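Local coordinates for lysyl oxidase (Pichia pastoris, PDB 1W7C) that oxidises primary amines, including the side chains of lysine residues, to aldehydes with the help of a copper ion and a topaquinone cofactor, at the interface of chains A and B. Numbering follows the deposited sequence. Chains: chain A/B, Lysyl oxidase.

Contact 1: the interface of chains A and B. Residues chain A 281, 718-720; chain B 5, 716-718.
A:Val718 and B:Val718 face each other where strand 716-720 of one subunit pairs with the same strand of the other. The motif is an antiparallel beta ladder across the two-fold axis of a copper/topaquinone oxidase dimer, with the two Val718 residues at the axis.

The backbone bonds come first. A:Val718 N donates to B:Val718 O at 3.0 Å, and the reverse bond is its equal. Beyond this reciprocal pair, A:Val720 N donates to B:Cys716 O at 2.7 Å. The return bond from B:Cys716 N to A:Val720 O is longer, 3.2 Å, and more bent. A:Val718 O and B:Val718 O lie 3.2 Å apart. Both can only accept, a repulsive approach that the reciprocal N-H bonds to the same two oxygens probably outweigh.

Apolar packing follows the ladder. The CG2 methyls of A:Val718 and B:Val718 touch at 3.8 Å. With CG1 anti to the carbonyl carbon (chi1 -53°), CG2 takes the crowded position between the backbone N and the carbonyl carbon and faces its twin. A:Val720 adds its CG2, which meets CG1 of B:Val718 at 3.8 Å. The side chains cross obliquely.

The sulfur contacts lie at one end of the ladder. B:Cys716 SG is bonded to B:Cys5 SG at 2.0 Å. This disulfide lies within chain B and ties the N-terminal segment to the interface strand. A:Lys281 reaches over from chain A, its chain bent at chi3 (-126°). Its terminal amine NZ comes to 3.7 Å from B:Cys716 SG, a loose polar contact. A:Glu719 lies beside B:Gly717, but it is poorly ordered.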
loop_
_atom_site.group_PDB
_atom_site.type_symbol
_atom_site.label_atom_id
_atom_site.label_comp_id
_atom_site.label_asym_id
_atom_site.label_seq_id
_atom_site.Cartn_x
_atom_site.Cartn_y
_atom_site.Cartn_z
ATOM N N LYS A 281 16.328 2.999 23.123
ATOM C CA LYS A 281 15.303 2.038 22.688
ATOM C C LYS A 281 14.333 2.685 21.742
ATOM O O LYS A 281 13.882 3.793 21.987
ATOM C CB LYS A 281 14.464 1.596 23.893
ATOM C CG LYS A 281 15.086 0.635 24.857
ATOM C CD LYS A 281 14.049 0.238 25.952
ATOM C CE LYS A 281 14.554 0.454 27.353
ATOM N NZ LYS A 281 13.541 0.253 28.460
ATOM N N VAL A 718 2.421 4.868 33.604
ATOM C CA VAL A 718 2.214 3.460 33.299
ATOM C C VAL A 718 3.529 2.723 33.428
ATOM O O VAL A 718 4.603 3.318 33.330
ATOM C CB VAL A 718 1.701 3.210 31.844
ATOM C CG1 VAL A 718 0.476 4.024 31.527
ATOM C CG2 VAL A 718 2.790 3.483 30.795
ATOM N N GLU A 719 3.419 1.420 33.626
ATOM C CA GLU A 719 4.532 0.500 33.496
ATOM C C GLU A 719 4.572 -0.037 32.069
ATOM O O GLU A 719 3.562 -0.534 31.557
ATOM C CB GLU A 719 4.347 -0.669 34.467
ATOM C CG GLU A 719 5.633 -1.403 34.795
ATOM C CD GLU A 719 6.421 -0.768 35.933
ATOM O OE1 GLU A 719 6.239 0.445 36.202
ATOM O OE2 GLU A 719 7.235 -1.487 36.552
ATOM N N VAL A 720 5.727 0.097 31.418
ATOM C CA VAL A 720 5.976 -0.447 30.088
ATOM C C VAL A 720 6.490 -1.865 30.301
ATOM O O VAL A 720 7.640 -2.065 30.682
ATOM C CB VAL A 720 7.029 0.398 29.340
ATOM C CG1 VAL A 720 7.220 -0.106 27.921
ATOM C CG2 VAL A 720 6.623 1.869 29.331
ATOM N N CYS B 5 11.957 4.152 33.514
ATOM C CA CYS B 5 12.705 4.046 32.270
ATOM C C CYS B 5 13.715 5.180 32.214
ATOM O O CYS B 5 13.469 6.252 32.737
ATOM C CB CYS B 5 11.766 4.123 31.084
ATOM S SG CYS B 5 10.411 2.905 31.030
ATOM N N CYS B 716 9.602 -1.070 33.058
ATOM C CA CYS B 716 10.008 0.210 33.611
ATOM C C CYS B 716 8.852 1.226 33.490
ATOM O O CYS B 716 7.951 1.034 32.703
ATOM C CB CYS B 716 11.294 0.691 32.908
ATOM S SG CYS B 716 11.170 1.044 31.159
ATOM N N GLY B 717 8.858 2.241 34.348
ATOM C CA GLY B 717 7.790 3.215 34.423
ATOM C C GLY B 717 8.085 4.467 33.607
ATOM O O GLY B 717 9.214 4.981 33.598
ATOM N N VAL B 718 7.049 4.962 32.931
ATOM C CA VAL B 718 7.108 6.217 32.195
ATOM C C VAL B 718 5.850 7.012 32.464
ATOM O O VAL B 718 4.815 6.458 32.836
ATOM C CB VAL B 718 7.194 6.023 30.647
ATOM C CG1 VAL B 718 8.318 5.104 30.251
ATOM C CG2 VAL B 718 5.871 5.508 30.058
#

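Contact 2: the interface of chains A and B. Residues chain A 199-200, 266, 461, 663; chain B 413, 418.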
loop_
_atom_site.group_PDB
_atom_site.type_symbol
_atom_site.label_atom_id
_atom_site.label_comp_id
_atom_site.label_asym_id
_atom_site.label_seq_id
_atom_site.Cartn_x
_atom_site.Cartn_y
_atom_site.Cartn_z
ATOM N N ASN A 199 24.278 -21.573 9.746
ATOM C CA ASN A 199 23.267 -20.521 9.984
ATOM C C ASN A 199 22.096 -20.577 9.012
ATOM O O ASN A 199 21.450 -19.578 8.740
ATOM C CB ASN A 199 23.915 -19.124 9.964
ATOM C CG ASN A 199 24.578 -18.801 8.629
ATOM O OD1 ASN A 199 25.126 -19.679 7.964
ATOM N ND2 ASN A 199 24.490 -17.548 8.214
ATOM N N ASP A 200 21.829 -21.759 8.497
ATOM C CA ASP A 200 20.658 -22.000 7.641
ATOM C C ASP A 200 20.712 -21.196 6.346
ATOM O O ASP A 200 19.672 -20.906 5.776
ATOM C CB ASP A 200 19.354 -21.669 8.417
ATOM C CG ASP A 200 18.120 -22.290 7.787
ATOM O OD1 ASP A 200 18.216 -23.495 7.467
ATOM O OD2 ASP A 200 17.034 -21.664 7.556
ATOM N N ILE A 266 22.761 -12.904 9.236
ATOM C CA ILE A 266 21.690 -11.931 9.427
ATOM C C ILE A 266 21.935 -10.974 10.586
ATOM O O ILE A 266 21.742 -9.787 10.465
ATOM C CB ILE A 266 20.339 -12.648 9.639
ATOM C CG1 ILE A 266 19.937 -13.494 8.448
ATOM C CG2 ILE A 266 19.224 -11.620 9.961
ATOM C CD1 ILE A 266 18.898 -14.504 8.827
ATOM N N TYR A 461 15.619 -16.033 3.610
ATOM C CA TYR A 461 16.645 -16.292 2.602
ATOM C C TYR A 461 16.011 -16.601 1.290
ATOM O O TYR A 461 15.100 -17.411 1.188
ATOM C CB TYR A 461 17.495 -17.475 3.027
ATOM C CG TYR A 461 18.516 -17.209 4.116
ATOM C CD1 TYR A 461 18.339 -17.672 5.404
ATOM C CD2 TYR A 461 19.651 -16.478 3.850
ATOM C CE1 TYR A 461 19.277 -17.406 6.400
ATOM C CE2 TYR A 461 20.591 -16.207 4.816
ATOM C CZ TYR A 461 20.405 -16.685 6.084
ATOM O OH TYR A 461 21.342 -16.437 7.061
ATOM N N ASN A 663 19.285 -11.217 3.725
ATOM C CA ASN A 663 17.868 -11.606 3.707
ATOM C C ASN A 663 17.038 -10.572 2.961
ATOM O O ASN A 663 17.377 -9.389 2.902
ATOM C CB ASN A 663 17.272 -11.669 5.121
ATOM C CG ASN A 663 17.242 -13.060 5.771
ATOM O OD1 ASN A 663 16.426 -13.262 6.667
ATOM N ND2 ASN A 663 18.098 -13.987 5.357
ATOM N N HIS B 413 14.284 -14.090 10.337
ATOM C CA HIS B 413 14.346 -15.480 9.936
ATOM C C HIS B 413 14.445 -16.393 11.147
ATOM O O HIS B 413 15.141 -16.080 12.096
ATOM C CB HIS B 413 15.496 -15.768 8.934
ATOM C CG HIS B 413 15.487 -17.166 8.410
ATOM N ND1 HIS B 413 14.421 -17.689 7.710
ATOM C CD2 HIS B 413 16.401 -18.164 8.509
ATOM C CE1 HIS B 413 14.691 -18.938 7.380
ATOM N NE2 HIS B 413 15.882 -19.257 7.863
ATOM N N TYR B 418 18.037 -20.819 15.666
ATOM C CA TYR B 418 18.010 -19.403 16.025
ATOM C C TYR B 418 16.803 -18.702 15.434
ATOM O O TYR B 418 16.159 -19.210 14.508
ATOM C CB TYR B 418 19.277 -18.689 15.527
ATOM C CG TYR B 418 19.369 -18.505 14.005
ATOM C CD1 TYR B 418 18.771 -17.414 13.354
ATOM C CD2 TYR B 418 20.067 -19.422 13.220
ATOM C CE1 TYR B 418 18.864 -17.277 11.993
ATOM C CE2 TYR B 418 20.164 -19.278 11.827
ATOM C CZ TYR B 418 19.560 -18.192 11.220
ATOM O OH TYR B 418 19.639 -17.995 9.850
#
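A:Ile266 puts its CD1 methyl 3.6 Å from CB of B:His413, at the apolar centre of the site. Strands 411-415 and 418-422 of chain B form a beta-hairpin that is probably one of the arms copper amine oxidases extend onto the partner subunit. The same methyl also touches the phenol oxygen of B:Tyr418, and the isoleucine side chain crosses both at about a right angle.

Next to it stands A:Tyr461. Its ring edge, CD1 and CE1, points at a face of the B:His413 imidazole, with the planes 81° apart. CD1 lies over that face, offset toward the rim, and CE1 is 3.6 Å from B:His413 CD2. In its own chain, A:Asn663 ND2 lies 3.2 Å above the centre of the tyrosine ring and backs it from one face. A:Asn663 OD1 also meets B:His413 CB at 3.5 Å.

The imidazole reaches outward because CG of B:His413 is anti to the backbone N (chi1 -174°). NE2 then donates to A:Asp200 OD2 at 2.7 Å in an almost straight bond. OD2 uses its anti lone pair. Carboxylate and ring are nearly coplanar, 6° apart, and the carboxylate would probably favour a charged imidazole. A leucine in place of B:His413 would probably leave the A:Asp200 carboxylate without its cross-subunit mate and the A:Tyr461 edge without its aromatic face.

B:Tyr418 completes the rim. Its hydroxyl OH donates to the backbone O of A:Asn199 at 2.6 Å, approaching from above the carbonyl plane. OH also lies in plane at the edges of the A:Tyr461 and B:His413 rings. The CE2 edge of the B:Tyr418 ring meets the A:Asn199 backbone, whose carbonyl carbon lies in the ring plane.

The centres of contact 1 and contact 2 are about 32 Å apart, and the two share no residue or secondary-structure element. Contact 1 joins identical strands at the two-fold axis. Contact 2 lies away from the axis and has a separate twin with the chains exchanged. The subunits are thus held both near the axis and where the hairpin of each reaches onto the other. Contact 2 is about 16 Å from A:Asp358, the predicted catalytic base, whereas contact 1 is about 39 Å away. The hairpin of chain B may therefore help to shape the surroundings of the active site in chain A.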